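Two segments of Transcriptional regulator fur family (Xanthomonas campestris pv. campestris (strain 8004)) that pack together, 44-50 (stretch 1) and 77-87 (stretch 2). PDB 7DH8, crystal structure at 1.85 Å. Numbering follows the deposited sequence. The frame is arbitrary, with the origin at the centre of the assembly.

Stretch 1, residues 44-50: PIRANVL
Stretch 2 (77-87) ADAPPTVYRAL

Two segments of one chain pack here mainly through side chains. Residues 44-50 are helical throughout, and that helix runs on later in the chain. Residues 77-79 lead into a second helix, 80-87, which also continues. Ala79 is the N-cap residue. Its phi/psi of -61/141 and the -73/141 of Asp78 are extended. Pro80 onward is helical, phi -58 to -77° and psi -30 to -49°, except Pro81 at -63/-18; in stretch 1 phi is -50 to -72° and psi -33 to -47°. The helix axes approach to 8.9 Å, and their N-to-C directions differ by 74°, with a signed crossing angle of -74°. The contact buries 325 Å², both sides summed.

Backbone hydrogen bonds fix each helix. In the first, Asn48 N bonds Pro44 O at 2.8 Å, Val49 N bonds Ile45 O at 3.0 Å, and Leu50 N bonds Arg46 O at 2.9 Å. In the second, Thr82 N bonds Ala79 O at 3.0 Å, Ala86 N bonds Thr82 O at 3.0 Å, and Leu87 N bonds Val83 O at 2.9 Å. No hydrogen bond crosses between the stretches.

Ile45 has the largest covered area, 74 Å². Its CA-to-CB bond points toward stretch 2, with chi1 -66° (m) and chi2 169° (t). The side chain touches three residues. Its CD1 lies 3.2 Å from Thr82 CG2, a tight carbon-carbon approach. Ile45 CG1 is 3.5 Å from Asp78 OD2, a contact between a carbon and a carboxylate oxygen. Ile45 CG2 packs 3.7 Å from Ala86 CB. Thr82 has chi1 -73° (m), and Asp78 has chi1 -51° (m) and chi2 67°.

Ala86 comes next, with 64 Å² covered. It is buried, and its CA-to-CB bond points toward stretch 1. Its small side chain goes with the closest register pair: Arg46 CA and Ala86 CA are 4.9 Å apart. One methyl meets three residues of the first helix. Besides Ile45, Arg46 CG lies 3.7 Å from Ala86 CB, and Val49 CG2 lies 4.3 Å from the same CB. The CA-to-CB bond of Arg46 points sideways, with chi1 -69° (m), chi2 154° (t), chi3 161° (t) and chi4 163°. Its CG, in the aliphatic part of the chain, makes the contact, while NH1 is hydrogen-bonded elsewhere in the structure.

Val49, one turn after Ile45, has 59 Å² covered. It is buried, its CA-to-CB bond points toward stretch 2, and chi1 is 170° (t). Its CG2 also reaches Val83 CB at 4.4 Å, a looser apolar contact. The CA-to-CB bond of Val83 points sideways, with chi1 -45° (m).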

ATOM      1  N   PRO A  44      15.774  25.157  -7.033  1.00 64.87           N
ATOM      2  CA  PRO A  44      14.968  25.825  -5.992  1.00 62.01           C
ATOM      3  C   PRO A  44      13.585  25.238  -5.835  1.00 63.54           C
ATOM      4  O   PRO A  44      13.076  25.114  -4.711  1.00 62.50           O
ATOM      5  CB  PRO A  44      14.902  27.280  -6.472  1.00 59.62           C
ATOM      6  CG  PRO A  44      15.592  27.306  -7.820  1.00 66.86           C
ATOM      7  CD  PRO A  44      16.499  26.125  -7.865  1.00 66.05           C
ATOM      8  N   ILE A  45      12.960  24.857  -6.946  1.00 65.33           N
ATOM      9  CA  ILE A  45      11.633  24.271  -6.873  1.00 56.62           C
ATOM     10  C   ILE A  45      11.670  22.925  -6.153  1.00 51.89           C
ATOM     11  O   ILE A  45      10.848  22.661  -5.272  1.00 53.83           O
ATOM     12  CB  ILE A  45      11.036  24.102  -8.283  1.00 30.00           C
ATOM     13  CG1 ILE A  45      10.787  25.469  -8.924  1.00 30.00           C
ATOM     14  CG2 ILE A  45       9.750  23.294  -8.224  1.00 30.00           C
ATOM     15  CD1 ILE A  45      10.451  25.400 -10.396  1.00 30.00           C
ATOM     16  N   ARG A  46      12.628  22.066  -6.500  1.00 51.34           N
ATOM     17  CA  ARG A  46      12.739  20.790  -5.805  1.00 54.86           C
ATOM     18  C   ARG A  46      13.083  20.985  -4.333  1.00 55.22           C
ATOM     19  O   ARG A  46      12.689  20.169  -3.482  1.00 55.26           O
ATOM     20  CB  ARG A  46      13.807  19.924  -6.468  1.00 53.25           C
ATOM     21  CG  ARG A  46      13.446  19.437  -7.827  1.00 48.22           C
ATOM     22  CD  ARG A  46      14.721  19.187  -8.609  1.00 55.72           C
ATOM     23  NE  ARG A  46      14.475  18.317  -9.743  1.00 58.95           N
ATOM     24  CZ  ARG A  46      15.306  18.192 -10.768  1.00 65.65           C
ATOM     25  NH1 ARG A  46      16.443  18.873 -10.778  1.00 71.93           N
ATOM     26  NH2 ARG A  46      15.004  17.387 -11.777  1.00 61.83           N
ATOM     27  N   ALA A  47      13.854  22.031  -4.028  1.00 50.09           N
ATOM     28  CA  ALA A  47      14.263  22.284  -2.658  1.00 52.57           C
ATOM     29  C   ALA A  47      13.089  22.787  -1.827  1.00 53.61           C
ATOM     30  O   ALA A  47      12.924  22.387  -0.659  1.00 50.44           O
ATOM     31  CB  ALA A  47      15.413  23.296  -2.639  1.00 59.69           C
ATOM     32  N   ASN A  48      12.260  23.657  -2.419  1.00 47.08           N
ATOM     33  CA  ASN A  48      11.095  24.165  -1.709  1.00 50.41           C
ATOM     34  C   ASN A  48      10.037  23.090  -1.537  1.00 49.06           C
ATOM     35  O   ASN A  48       9.336  23.073  -0.519  1.00 48.85           O
ATOM     36  CB  ASN A  48      10.504  25.378  -2.437  1.00 53.48           C
ATOM     37  CG  ASN A  48       9.476  26.115  -1.591  1.00 65.68           C
ATOM     38  OD1 ASN A  48       9.680  26.326  -0.387  1.00 75.33           O
ATOM     39  ND2 ASN A  48       8.369  26.520  -2.214  1.00 68.58           N
ATOM     40  N   VAL A  49       9.887  22.192  -2.511  1.00 48.58           N
ATOM     41  CA  VAL A  49       8.959  21.090  -2.322  1.00 42.46           C
ATOM     42  C   VAL A  49       9.476  20.170  -1.227  1.00 41.28           C
ATOM     43  O   VAL A  49       8.749  19.819  -0.294  1.00 41.39           O
ATOM     44  CB  VAL A  49       8.726  20.341  -3.645  1.00 42.65           C
ATOM     45  CG1 VAL A  49       7.963  19.049  -3.401  1.00 34.04           C
ATOM     46  CG2 VAL A  49       7.885  21.206  -4.548  1.00 50.42           C
ATOM     47  N   LEU A  50      10.764  19.820  -1.299  1.00 39.61           N
ATOM     48  CA  LEU A  50      11.362  18.945  -0.305  1.00 36.52           C
ATOM     49  C   LEU A  50      11.261  19.569   1.066  1.00 40.65           C
ATOM     50  O   LEU A  50      10.846  18.912   2.029  1.00 37.18           O
ATOM     51  CB  LEU A  50      12.831  18.667  -0.659  1.00 40.49           C
ATOM     52  CG  LEU A  50      13.605  17.915   0.430  1.00 45.38           C
ATOM     53  CD1 LEU A  50      13.013  16.520   0.642  1.00 48.73           C
ATOM     54  CD2 LEU A  50      15.088  17.831   0.109  1.00 55.48           C
ATOM     55  N   ALA A  77       3.424  32.559  -9.030  1.00 77.25           N
ATOM     56  CA  ALA A  77       3.483  31.239  -8.407  1.00 78.50           C
ATOM     57  C   ALA A  77       3.736  30.149  -9.461  1.00 79.20           C
ATOM     58  O   ALA A  77       3.448  30.349 -10.641  1.00 82.66           O
ATOM     59  CB  ALA A  77       2.196  30.964  -7.634  1.00 79.29           C
ATOM     60  N   ASP A  78       4.267  28.998  -9.037  1.00 79.01           N
ATOM     61  CA  ASP A  78       4.686  27.973  -9.993  1.00 75.41           C
ATOM     62  C   ASP A  78       3.486  27.281 -10.628  1.00 71.87           C
ATOM     63  O   ASP A  78       2.488  27.000  -9.956  1.00 74.56           O
ATOM     64  CB  ASP A  78       5.573  26.933  -9.302  1.00 75.62           C
ATOM     65  CG  ASP A  78       6.702  27.562  -8.524  1.00 80.58           C
ATOM     66  OD1 ASP A  78       6.414  28.248  -7.511  1.00 79.01           O
ATOM     67  OD2 ASP A  78       7.873  27.389  -8.943  1.00 84.18           O
ATOM     68  N   ALA A  79       3.589  26.992 -11.930  1.00 62.93           N
ATOM     69  CA  ALA A  79       2.582  26.164 -12.571  1.00 58.48           C
ATOM     70  C   ALA A  79       2.556  24.792 -11.903  1.00 61.81           C
ATOM     71  O   ALA A  79       3.614  24.251 -11.552  1.00 62.22           O
ATOM     72  CB  ALA A  79       2.860  26.009 -14.063  1.00 57.46           C
ATOM     73  N   PRO A  80       1.383  24.199 -11.718  1.00 61.69           N
ATOM     74  CA  PRO A  80       1.292  22.948 -10.962  1.00 55.66           C
ATOM     75  C   PRO A  80       2.143  21.832 -11.557  1.00 60.21           C
ATOM     76  O   PRO A  80       2.816  21.118 -10.803  1.00 59.22           O
ATOM     77  CB  PRO A  80      -0.206  22.621 -11.011  1.00 48.75           C
ATOM     78  CG  PRO A  80      -0.841  23.935 -11.071  1.00 54.13           C
ATOM     79  CD  PRO A  80       0.044  24.747 -12.003  1.00 60.52           C
ATOM     80  N   PRO A  81       2.164  21.623 -12.879  1.00 61.56           N
ATOM     81  CA  PRO A  81       2.978  20.496 -13.383  1.00 58.85           C
ATOM     82  C   PRO A  81       4.463  20.650 -13.091  1.00 52.21           C
ATOM     83  O   PRO A  81       5.199  19.654 -13.144  1.00 47.48           O
ATOM     84  CB  PRO A  81       2.676  20.492 -14.892  1.00 58.33           C
ATOM     85  CG  PRO A  81       2.283  21.853 -15.181  1.00 58.26           C
ATOM     86  CD  PRO A  81       1.543  22.356 -14.006  1.00 56.91           C
ATOM     87  N   THR A  82       4.918  21.868 -12.773  1.00 49.24           N
ATOM     88  CA  THR A  82       6.304  22.069 -12.358  1.00 58.92           C
ATOM     89  C   THR A  82       6.546  21.462 -10.986  1.00 53.90           C
ATOM     90  O   THR A  82       7.499  20.695 -10.798  1.00 55.69           O
ATOM     91  CB  THR A  82       6.645  23.561 -12.357  1.00 61.61           C
ATOM     92  OG1 THR A  82       6.772  24.005 -13.705  1.00 69.28           O
ATOM     93  CG2 THR A  82       7.936  23.815 -11.642  1.00 59.47           C
ATOM     94  N   VAL A  83       5.666  21.758 -10.019  1.00 55.07           N
ATOM     95  CA  VAL A  83       5.781  21.116  -8.705  1.00 49.69           C
ATOM     96  C   VAL A  83       5.582  19.604  -8.818  1.00 42.38           C
ATOM     97  O   VAL A  83       6.214  18.832  -8.098  1.00 41.57           O
ATOM     98  CB  VAL A  83       4.801  21.753  -7.685  1.00 52.92           C
ATOM     99  CG1 VAL A  83       4.833  23.286  -7.764  1.00 57.94           C
ATOM    100  CG2 VAL A  83       3.418  21.286  -7.936  1.00 57.39           C
ATOM    101  N   TYR A  84       4.730  19.143  -9.732  1.00 44.81           N
ATOM    102  CA  TYR A  84       4.519  17.696  -9.768  1.00 44.77           C
ATOM    103  C   TYR A  84       5.736  16.958 -10.329  1.00 44.45           C
ATOM    104  O   TYR A  84       6.011  15.817  -9.935  1.00 43.73           O
ATOM    105  CB  TYR A  84       3.253  17.372 -10.552  1.00 46.95           C
ATOM    106  CG  TYR A  84       1.999  17.722  -9.760  1.00 51.25           C
ATOM    107  CD1 TYR A  84       1.765  17.148  -8.512  1.00 55.65           C
ATOM    108  CD2 TYR A  84       1.068  18.630 -10.245  1.00 45.75           C
ATOM    109  CE1 TYR A  84       0.633  17.461  -7.775  1.00 61.29           C
ATOM    110  CE2 TYR A  84      -0.071  18.951  -9.516  1.00 49.98           C
ATOM    111  CZ  TYR A  84      -0.287  18.363  -8.284  1.00 58.69           C
ATOM    112  OH  TYR A  84      -1.413  18.678  -7.544  1.00 64.78           O
ATOM    113  N   ARG A  85       6.488  17.594 -11.222  1.00 43.64           N
ATOM    114  CA  ARG A  85       7.713  16.969 -11.698  1.00 47.03           C
ATOM    115  C   ARG A  85       8.836  17.073 -10.674  1.00 48.85           C
ATOM    116  O   ARG A  85       9.673  16.160 -10.583  1.00 54.79           O
ATOM    117  CB  ARG A  85       8.127  17.575 -13.029  1.00 48.98           C
ATOM    118  CG  ARG A  85       7.402  16.882 -14.181  1.00 58.72           C
ATOM    119  CD  ARG A  85       7.935  17.320 -15.528  1.00 67.37           C
ATOM    120  NE  ARG A  85       7.805  18.759 -15.710  1.00 73.02           N
ATOM    121  CZ  ARG A  85       6.711  19.346 -16.199  1.00 77.02           C
ATOM    122  NH1 ARG A  85       5.663  18.598 -16.542  1.00 78.70           N
ATOM    123  NH2 ARG A  85       6.665  20.669 -16.350  1.00 72.55           N
ATOM    124  N   ALA A  86       8.850  18.139  -9.871  1.00 48.96           N
ATOM    125  CA  ALA A  86       9.790  18.199  -8.754  1.00 49.63           C
ATOM    126  C   ALA A  86       9.512  17.080  -7.749  1.00 46.37           C
ATOM    127  O   ALA A  86      10.440  16.396  -7.281  1.00 51.47           O
ATOM    128  CB  ALA A  86       9.736  19.583  -8.085  1.00 43.54           C
ATOM    129  N   LEU A  87       8.240  16.850  -7.428  1.00 39.39           N
ATOM    130  CA  LEU A  87       7.882  15.706  -6.590  1.00 41.52           C
ATOM    131  C   LEU A  87       8.334  14.373  -7.194  1.00 46.93           C
ATOM    132  O   LEU A  87       8.907  13.534  -6.487  1.00 46.04           O
ATOM    133  CB  LEU A  87       6.374  15.698  -6.337  1.00 42.67           C
ATOM    134  CG  LEU A  87       5.823  14.677  -5.332  1.00 41.64           C
ATOM    135  CD1 LEU A  87       6.418  14.837  -3.939  1.00 38.88           C
ATOM    136  CD2 LEU A  87       4.341  14.847  -5.250  1.00 39.53           C
TER